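Local coordinates for AT-rich interactive domain-containing protein 4 (Arabidopsis thaliana, PDB 6LQF) that probably helps regulate transcription and the floral transition as an ISWI component, using its ARID domain to bind DNA and its PHD finger to read methylated histone H3, at residues Ala19-Cys24 with Asn68-Val73. Sequence-based numbering, arbitrary orientation.
Sequences AHIQVC and NLYREV
Ile21 reaches from the loop ahead of helix 26-39 to the flank of helix 66-74, where Tyr70 and Arg71 receive it. Its CB points toward the helix, and CG1, lying anti to the backbone N (chi1 -162°), carries the chain onward. CG1 comes alongside the aliphatic part of Arg71, with CG1 of Ile21 4.3 Å from CG of Arg71. From there chi2 turns the terminal methyl to the phenol of Tyr70: CD1 of Ile21 is 3.9 Å from CE2 of Tyr70 and 4.0 Å from CD2 of Tyr70. The methyl thus straddles one CD2-CE2 bond at the edge of the ring, close to its plane, rather than resting on a face. The contact is apolar and small, burying 138 Å² in all.

Both flanking side chains have polar anchors of their own. The guanidinium of Arg71 folds back along its own helix, and NH2 of Arg71 donates to OD1 of Asn68 at 2.7 Å. The N-H is almost straight on the acceptor (173°), and OD1 lies nearly in the guanidinium plane. With its charged end turned to Asn68, Arg71 meets Ile21 through its CG methylene. The hydroxyl of Tyr70 hydrogen-bonds Asp128, a residue that the Ile21 side chain also touches, and the Tyr70 ring meets Phe29 and packs edge-to-face with Tyr122. On the loop side, a beta turn presents the isoleucine: N of Val23 bonds O of His20 at 3.0 Å, with Ile21 and Gln22 at the corners.

The side chain of Tyr70 lies about 8 Å from the zinc ion held by His14, Cys16, Asp32 and His126, and the contact's nearest atom about 10 Å from the bound nucleic acid. The loop is thereby joined to helix 66-74 of the ARID domain, a helical DNA-binding fold.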
loop_
_atom_site.group_PDB
_atom_site.type_symbol
_atom_site.label_atom_id
_atom_site.label_comp_id
_atom_site.label_asym_id
_atom_site.label_seq_id
_atom_site.Cartn_x
_atom_site.Cartn_y
_atom_site.Cartn_z
ATOM N N ALA A 19 -17.645 -0.293 -1.285
ATOM C CA ALA A 19 -17.179 -0.334 -2.669
ATOM C C ALA A 19 -15.822 -1.034 -2.804
ATOM O O ALA A 19 -14.993 -0.942 -1.904
ATOM C CB ALA A 19 -17.074 1.080 -3.232
ATOM N N HIS A 20 -15.590 -1.697 -3.940
ATOM C CA HIS A 20 -14.284 -2.268 -4.233
ATOM C C HIS A 20 -13.188 -1.213 -4.167
ATOM O O HIS A 20 -13.383 -0.073 -4.526
ATOM C CB HIS A 20 -14.291 -2.931 -5.613
ATOM C CG HIS A 20 -15.166 -4.139 -5.696
ATOM N ND1 HIS A 20 -14.953 -5.149 -6.610
ATOM C CD2 HIS A 20 -16.266 -4.494 -4.993
ATOM C CE1 HIS A 20 -15.880 -6.077 -6.460
ATOM N NE2 HIS A 20 -16.688 -5.706 -5.483
ATOM N N ILE A 21 -11.998 -1.627 -3.771
ATOM C CA ILE A 21 -10.950 -0.667 -3.411
ATOM C C ILE A 21 -10.471 0.160 -4.601
ATOM O O ILE A 21 -10.003 1.276 -4.397
ATOM C CB ILE A 21 -9.733 -1.391 -2.713
ATOM C CG1 ILE A 21 -8.845 -0.397 -1.942
ATOM C CG2 ILE A 21 -8.969 -2.244 -3.737
ATOM C CD1 ILE A 21 -9.581 0.356 -0.848
ATOM N N GLN A 22 -10.663 -0.328 -5.823
ATOM C CA GLN A 22 -10.257 0.441 -7.009
ATOM C C GLN A 22 -11.103 1.688 -7.252
ATOM O O GLN A 22 -10.645 2.618 -7.898
ATOM C CB GLN A 22 -10.306 -0.426 -8.280
ATOM C CG GLN A 22 -9.364 -1.612 -8.248
ATOM C CD GLN A 22 -10.029 -2.903 -7.764
ATOM O OE1 GLN A 22 -10.995 -2.887 -6.987
ATOM N NE2 GLN A 22 -9.511 -4.036 -8.243
ATOM N N VAL A 23 -12.335 1.696 -6.747
ATOM C CA VAL A 23 -13.274 2.765 -7.038
ATOM C C VAL A 23 -13.847 3.376 -5.726
ATOM O O VAL A 23 -14.746 4.203 -5.772
ATOM C CB VAL A 23 -14.462 2.271 -7.855
ATOM C CG1 VAL A 23 -14.029 1.872 -9.259
ATOM C CG2 VAL A 23 -15.164 1.121 -7.135
ATOM N N CYS A 24 -13.356 2.951 -4.573
ATOM C CA CYS A 24 -13.910 3.421 -3.304
ATOM C C CYS A 24 -13.386 4.813 -2.965
ATOM O O CYS A 24 -12.167 5.046 -3.074
ATOM C CB CYS A 24 -13.529 2.425 -2.221
ATOM S SG CYS A 24 -14.273 2.749 -0.593
ATOM N N ASN A 68 -4.474 6.372 1.857
ATOM C CA ASN A 68 -3.381 6.078 0.930
ATOM C C ASN A 68 -2.420 5.079 1.539
ATOM O O ASN A 68 -1.862 4.267 0.794
ATOM C CB ASN A 68 -2.679 7.352 0.515
ATOM C CG ASN A 68 -3.526 8.123 -0.495
ATOM O OD1 ASN A 68 -3.856 7.549 -1.559
ATOM N ND2 ASN A 68 -3.943 9.331 -0.168
ATOM N N LEU A 69 -2.258 5.066 2.883
ATOM C CA LEU A 69 -1.414 4.054 3.519
ATOM C C LEU A 69 -1.987 2.664 3.181
ATOM O O LEU A 69 -1.248 1.721 2.767
ATOM C CB LEU A 69 -1.403 4.296 5.057
ATOM C CG LEU A 69 -0.810 3.169 5.923
ATOM C CD1 LEU A 69 0.628 2.951 5.472
ATOM C CD2 LEU A 69 -0.828 3.576 7.427
ATOM N N TYR A 70 -3.298 2.512 3.342
ATOM C CA TYR A 70 -3.960 1.227 3.073
ATOM C C TYR A 70 -3.827 0.831 1.614
ATOM O O TYR A 70 -3.418 -0.287 1.332
ATOM C CB TYR A 70 -5.431 1.310 3.443
ATOM C CG TYR A 70 -6.146 -0.020 3.301
ATOM C CD1 TYR A 70 -5.940 -1.045 4.247
ATOM C CD2 TYR A 70 -7.083 -0.221 2.281
ATOM C CE1 TYR A 70 -6.626 -2.226 4.147
ATOM C CE2 TYR A 70 -7.787 -1.433 2.171
ATOM C CZ TYR A 70 -7.575 -2.402 3.138
ATOM O OH TYR A 70 -8.275 -3.600 3.046
ATOM N N ARG A 71 -4.124 1.764 0.692
ATOM C CA ARG A 71 -4.088 1.422 -0.756
ATOM C C ARG A 71 -2.689 0.980 -1.178
ATOM O O ARG A 71 -2.549 -0.009 -1.934
ATOM C CB ARG A 71 -4.553 2.591 -1.602
ATOM C CG ARG A 71 -6.051 2.825 -1.391
ATOM C CD ARG A 71 -6.692 3.697 -2.407
ATOM N NE ARG A 71 -6.094 5.004 -2.446
ATOM C CZ ARG A 71 -6.444 5.934 -3.335
ATOM N NH1 ARG A 71 -7.372 5.656 -4.254
ATOM N NH2 ARG A 71 -5.870 7.133 -3.317
ATOM N N GLU A 72 -1.664 1.666 -0.673
ATOM C CA GLU A 72 -0.321 1.328 -1.118
ATOM C C GLU A 72 0.122 -0.033 -0.581
ATOM O O GLU A 72 0.855 -0.799 -1.254
ATOM C CB GLU A 72 0.682 2.389 -0.695
ATOM C CG GLU A 72 0.480 3.724 -1.427
ATOM C CD GLU A 72 0.386 3.597 -2.966
ATOM O OE1 GLU A 72 1.152 2.802 -3.559
ATOM O OE2 GLU A 72 -0.441 4.306 -3.626
ATOM N N VAL A 73 -0.317 -0.402 0.597
ATOM C CA VAL A 73 0.093 -1.679 1.184
ATOM C C VAL A 73 -0.693 -2.836 0.598
ATOM O O VAL A 73 -0.064 -3.870 0.219
ATOM C CB VAL A 73 -0.071 -1.660 2.722
ATOM C CG1 VAL A 73 0.107 -3.095 3.318
ATOM C CG2 VAL A 73 0.980 -0.722 3.304
#